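Local coordinates for guanine nucleotide exchange protein (Legionella pneumophila, PDB 1XSZ) that probably acts as a guanine nucleotide exchange factor for ADP-ribosylation factors, pairing a Sec7 domain with a C-terminal capping domain, at residues A[128-140]-A[167-179]. Residues are numbered along the deposited sequence; the frame is centred on the assembly and turned at random.
Sequences VSNADAAYLLAFQ and NLRGGNNGGDFDA
Phe177 meets the first turns of helix 131-149 with its ring. In one of the two conformers of Leu137, CD1 sits over one face, 4.2 Å from the ring centroid, a CH-pi contact. Asn172 CB covers the opposite face, 3.5 Å above the plane. Val128 CG1 and Leu136 CD2 lie at the ring edge.

Leu168 extends the apolar patch. Its CD1 packs against Leu137 CD1 of that conformer, and its CD2 lies 3.5 Å from Gln140 CG. Leu136 passes Leu168 in the opposite direction and brings CD2 to 3.9 Å from Leu168 CD2.

A direct hydrogen bond joins the segments. Ser129 N gives it to Asn172 OD1 at 3.0 Å, in the carbonyl plane and on a lone pair. Asn172 ND2 donates to Asp176 O at 3.2 Å, from above the carbonyl plane. Asn130 OD1 caps the helix by accepting from Ala133 N at 2.8 Å. It also takes a bond from a water, which Asn173 N reaches weakly.

Phe181, Leu182 and Leu185 of helix 179-191 continue the packing around Leu137. Within the Sec7 domain, the contact thus joins a helix start to an interhelical loop: the Asn172 amide, held at both ends, is probably restrained in rotation, while in that Leu137 conformer Phe177 lies between Asn172 and the helix.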
loop_
_atom_site.group_PDB
_atom_site.type_symbol
_atom_site.label_atom_id
_atom_site.label_comp_id
_atom_site.label_asym_id
_atom_site.label_seq_id
_atom_site.Cartn_x
_atom_site.Cartn_y
_atom_site.Cartn_z
ATOM N N VAL A 128 -3.327 -4.802 -25.753
ATOM C CA VAL A 128 -2.045 -5.374 -25.350
ATOM C C VAL A 128 -2.003 -6.886 -25.552
ATOM O O VAL A 128 -3.042 -7.535 -25.665
ATOM C CB VAL A 128 -1.738 -5.068 -23.866
ATOM C CG1 VAL A 128 -1.613 -3.569 -23.662
ATOM C CG2 VAL A 128 -2.836 -5.630 -22.980
ATOM N N SER A 129 -0.796 -7.442 -25.593
ATOM C CA SER A 129 -0.619 -8.877 -25.789
ATOM C C SER A 129 -1.147 -9.678 -24.601
ATOM O O SER A 129 -1.844 -10.679 -24.778
ATOM C CB SER A 129 0.860 -9.200 -26.014
ATOM O OG SER A 129 1.050 -10.582 -26.263
ATOM N N ASN A 130 -0.806 -9.245 -23.391
ATOM C CA ASN A 130 -1.267 -9.922 -22.184
ATOM C C ASN A 130 -1.397 -8.960 -21.008
ATOM O O ASN A 130 -1.184 -7.756 -21.157
ATOM C CB ASN A 130 -0.325 -11.072 -21.811
ATOM C CG ASN A 130 1.132 -10.661 -21.806
ATOM O OD1 ASN A 130 1.500 -9.619 -21.263
ATOM N ND2 ASN A 130 1.976 -11.491 -22.402
ATOM N N ALA A 131 -1.752 -9.496 -19.844
ATOM C CA ALA A 131 -1.920 -8.684 -18.643
ATOM C C ALA A 131 -0.604 -8.063 -18.191
ATOM O O ALA A 131 -0.582 -6.933 -17.702
ATOM C CB ALA A 131 -2.512 -9.531 -17.521
ATOM N N ASP A 132 0.490 -8.803 -18.346
ATOM C CA ASP A 132 1.802 -8.304 -17.953
ATOM C C ASP A 132 2.165 -7.076 -18.775
ATOM O O ASP A 132 2.799 -6.145 -18.277
ATOM C CB ASP A 132 2.868 -9.384 -18.147
ATOM C CG ASP A 132 2.647 -10.586 -17.254
ATOM O OD1 ASP A 132 2.555 -10.400 -16.023
ATOM O OD2 ASP A 132 2.567 -11.717 -17.782
ATOM N N ALA A 133 1.764 -7.075 -20.041
ATOM C CA ALA A 133 2.048 -5.949 -20.915
ATOM C C ALA A 133 1.243 -4.743 -20.447
ATOM O O ALA A 133 1.730 -3.612 -20.478
ATOM C CB ALA A 133 1.691 -6.301 -22.357
ATOM N N ALA A 134 0.011 -4.988 -20.011
ATOM C CA ALA A 134 -0.846 -3.917 -19.523
ATOM C C ALA A 134 -0.266 -3.346 -18.233
ATOM O O ALA A 134 -0.324 -2.140 -18.007
ATOM C CB ALA A 134 -2.262 -4.438 -19.284
ATOM N N TYR A 135 0.296 -4.219 -17.403
ATOM C CA TYR A 135 0.900 -3.803 -16.137
ATOM C C TYR A 135 2.106 -2.905 -16.420
ATOM O O TYR A 135 2.269 -1.850 -15.800
ATOM C CB TYR A 135 1.327 -5.038 -15.334
ATOM C CG TYR A 135 2.123 -4.734 -14.081
ATOM C CD1 TYR A 135 1.549 -4.055 -13.005
ATOM C CD2 TYR A 135 3.451 -5.138 -13.972
ATOM C CE1 TYR A 135 2.286 -3.791 -11.847
ATOM C CE2 TYR A 135 4.195 -4.881 -12.826
ATOM C CZ TYR A 135 3.607 -4.211 -11.766
ATOM O OH TYR A 135 4.347 -3.976 -10.630
ATOM N N LEU A 136 2.959 -3.319 -17.350
ATOM C CA LEU A 136 4.121 -2.513 -17.706
ATOM C C LEU A 136 3.662 -1.130 -18.174
ATOM O O LEU A 136 4.197 -0.107 -17.745
ATOM C CB LEU A 136 4.931 -3.192 -18.819
ATOM C CG LEU A 136 6.057 -2.340 -19.421
ATOM C CD1 LEU A 136 7.115 -2.058 -18.366
ATOM C CD2 LEU A 136 6.670 -3.062 -20.613
ATOM N N LEU A 137 2.669 -1.101 -19.055
ATOM C CA LEU A 137 2.155 0.161 -19.571
ATOM C C LEU A 137 1.601 1.019 -18.435
ATOM O O LEU A 137 1.826 2.229 -18.396
ATOM C CB LEU A 137 1.051 -0.103 -20.594
ATOM C CG LEU A 137 0.850 0.953 -21.679
ATOM C CD1 LEU A 137 2.094 1.049 -22.559
ATOM C CD2 LEU A 137 -0.355 0.567 -22.512
ATOM N N ALA A 138 0.879 0.385 -17.516
ATOM C CA ALA A 138 0.295 1.096 -16.389
ATOM C C ALA A 138 1.333 1.746 -15.485
ATOM O O ALA A 138 1.236 2.944 -15.209
ATOM C CB ALA A 138 -0.602 0.164 -15.579
ATOM N N PHE A 139 2.331 0.987 -15.031
ATOM C CA PHE A 139 3.295 1.615 -14.143
ATOM C C PHE A 139 4.222 2.578 -14.876
ATOM O O PHE A 139 4.675 3.560 -14.293
ATOM C CB PHE A 139 4.020 0.572 -13.246
ATOM C CG PHE A 139 5.130 -0.204 -13.903
ATOM C CD1 PHE A 139 6.335 0.409 -14.225
ATOM C CD2 PHE A 139 5.010 -1.584 -14.086
ATOM C CE1 PHE A 139 7.414 -0.338 -14.709
ATOM C CE2 PHE A 139 6.084 -2.339 -14.571
ATOM C CZ PHE A 139 7.287 -1.711 -14.879
ATOM N N GLN A 140 4.469 2.348 -16.164
ATOM C CA GLN A 140 5.291 3.281 -16.926
ATOM C C GLN A 140 4.509 4.597 -17.057
ATOM O O GLN A 140 5.082 5.677 -16.942
ATOM C CB GLN A 140 5.614 2.718 -18.318
ATOM C CG GLN A 140 6.631 1.583 -18.336
ATOM C CD GLN A 140 8.039 2.038 -17.999
ATOM O OE1 GLN A 140 8.427 3.165 -18.296
ATOM N NE2 GLN A 140 8.819 1.149 -17.400
ATOM N N ASN A 167 12.420 3.041 -24.619
ATOM C CA ASN A 167 12.433 2.323 -23.356
ATOM C C ASN A 167 11.445 1.168 -23.241
ATOM O O ASN A 167 11.676 0.228 -22.477
ATOM C CB ASN A 167 12.239 3.316 -22.207
ATOM C CG ASN A 167 13.524 4.033 -21.844
ATOM O OD1 ASN A 167 14.404 3.459 -21.195
ATOM N ND2 ASN A 167 13.651 5.280 -22.275
ATOM N N LEU A 168 10.352 1.224 -23.997
ATOM C CA LEU A 168 9.361 0.156 -23.939
ATOM C C LEU A 168 9.536 -0.918 -25.002
ATOM O O LEU A 168 8.696 -1.810 -25.127
ATOM C CB LEU A 168 7.943 0.731 -24.021
ATOM C CG LEU A 168 7.469 1.485 -22.775
ATOM C CD1 LEU A 168 6.020 1.907 -22.951
ATOM C CD2 LEU A 168 7.605 0.595 -21.552
ATOM N N ARG A 169 10.623 -0.841 -25.765
ATOM C CA ARG A 169 10.886 -1.843 -26.794
ATOM C C ARG A 169 10.890 -3.226 -26.155
ATOM O O ARG A 169 11.507 -3.430 -25.110
ATOM C CB ARG A 169 12.243 -1.597 -27.455
ATOM C CG ARG A 169 12.315 -0.362 -28.325
ATOM C CD ARG A 169 13.730 -0.165 -28.847
ATOM N NE ARG A 169 13.838 0.991 -29.730
ATOM C CZ ARG A 169 14.989 1.472 -30.188
ATOM N NH1 ARG A 169 16.134 0.896 -29.843
ATOM N NH2 ARG A 169 14.997 2.529 -30.988
ATOM N N GLY A 170 10.197 -4.169 -26.788
ATOM C CA GLY A 170 10.137 -5.527 -26.275
ATOM C C GLY A 170 9.280 -5.689 -25.035
ATOM O O GLY A 170 9.234 -6.769 -24.448
ATOM N N GLY A 171 8.588 -4.622 -24.641
ATOM C CA GLY A 171 7.758 -4.679 -23.452
ATOM C C GLY A 171 6.379 -5.277 -23.649
ATOM O O GLY A 171 5.686 -5.598 -22.682
ATOM N N ASN A 172 5.970 -5.428 -24.904
ATOM C CA ASN A 172 4.663 -5.995 -25.199
ATOM C C ASN A 172 4.793 -7.500 -25.416
ATOM O O ASN A 172 4.751 -7.986 -26.549
ATOM C CB ASN A 172 4.069 -5.314 -26.434
ATOM C CG ASN A 172 2.623 -5.701 -26.679
ATOM O OD1 ASN A 172 1.920 -6.139 -25.768
ATOM N ND2 ASN A 172 2.168 -5.527 -27.915
ATOM N N ASN A 173 4.969 -8.225 -24.314
ATOM C CA ASN A 173 5.112 -9.676 -24.339
ATOM C C ASN A 173 6.229 -10.099 -25.289
ATOM O O ASN A 173 6.058 -11.018 -26.093
ATOM C CB ASN A 173 3.794 -10.327 -24.766
ATOM C CG ASN A 173 3.777 -11.828 -24.534
ATOM O OD1 ASN A 173 2.805 -12.505 -24.867
ATOM N ND2 ASN A 173 4.849 -12.352 -23.953
ATOM N N GLY A 174 7.371 -9.429 -25.191
ATOM C CA GLY A 174 8.493 -9.754 -26.053
ATOM C C GLY A 174 8.537 -8.898 -27.300
ATOM O O GLY A 174 9.605 -8.662 -27.868
ATOM N N GLY A 175 7.371 -8.435 -27.739
ATOM C CA GLY A 175 7.308 -7.594 -28.920
ATOM C C GLY A 175 7.181 -6.136 -28.528
ATOM O O GLY A 175 7.364 -5.790 -27.362
ATOM N N ASP A 176 6.871 -5.275 -29.492
ATOM C CA ASP A 176 6.726 -3.854 -29.205
ATOM C C ASP A 176 5.270 -3.426 -29.228
ATOM O O ASP A 176 4.410 -4.114 -29.783
ATOM C CB ASP A 176 7.485 -3.003 -30.230
ATOM C CG ASP A 176 8.947 -3.381 -30.344
ATOM O OD1 ASP A 176 9.564 -3.717 -29.314
ATOM O OD2 ASP A 176 9.480 -3.325 -31.474
ATOM N N PHE A 177 5.001 -2.286 -28.599
ATOM C CA PHE A 177 3.663 -1.710 -28.592
ATOM C C PHE A 177 3.633 -0.877 -29.868
ATOM O O PHE A 177 4.679 -0.418 -30.330
ATOM C CB PHE A 177 3.474 -0.782 -27.385
ATOM C CG PHE A 177 3.487 -1.488 -26.062
ATOM C CD1 PHE A 177 2.371 -2.191 -25.622
ATOM C CD2 PHE A 177 4.622 -1.458 -25.256
ATOM C CE1 PHE A 177 2.382 -2.856 -24.404
ATOM C CE2 PHE A 177 4.643 -2.121 -24.035
ATOM C CZ PHE A 177 3.523 -2.823 -23.607
ATOM N N ASP A 178 2.452 -0.683 -30.445
ATOM C CA ASP A 178 2.350 0.121 -31.657
ATOM C C ASP A 178 2.863 1.531 -31.382
ATOM O O ASP A 178 2.516 2.141 -30.369
ATOM C CB ASP A 178 0.901 0.179 -32.143
ATOM C CG ASP A 178 0.451 -1.116 -32.792
ATOM O OD1 ASP A 178 -0.724 -1.196 -33.210
ATOM O OD2 ASP A 178 1.273 -2.054 -32.888
ATOM N N ALA A 179 3.691 2.039 -32.287
ATOM C CA ALA A 179 4.270 3.371 -32.152
ATOM C C ALA A 179 3.217 4.457 -31.955
ATOM O O ALA A 179 3.362 5.322 -31.088
ATOM C CB ALA A 179 5.121 3.693 -33.377
HETATM O O HOH W 1 4.270 -8.725 -21.413
#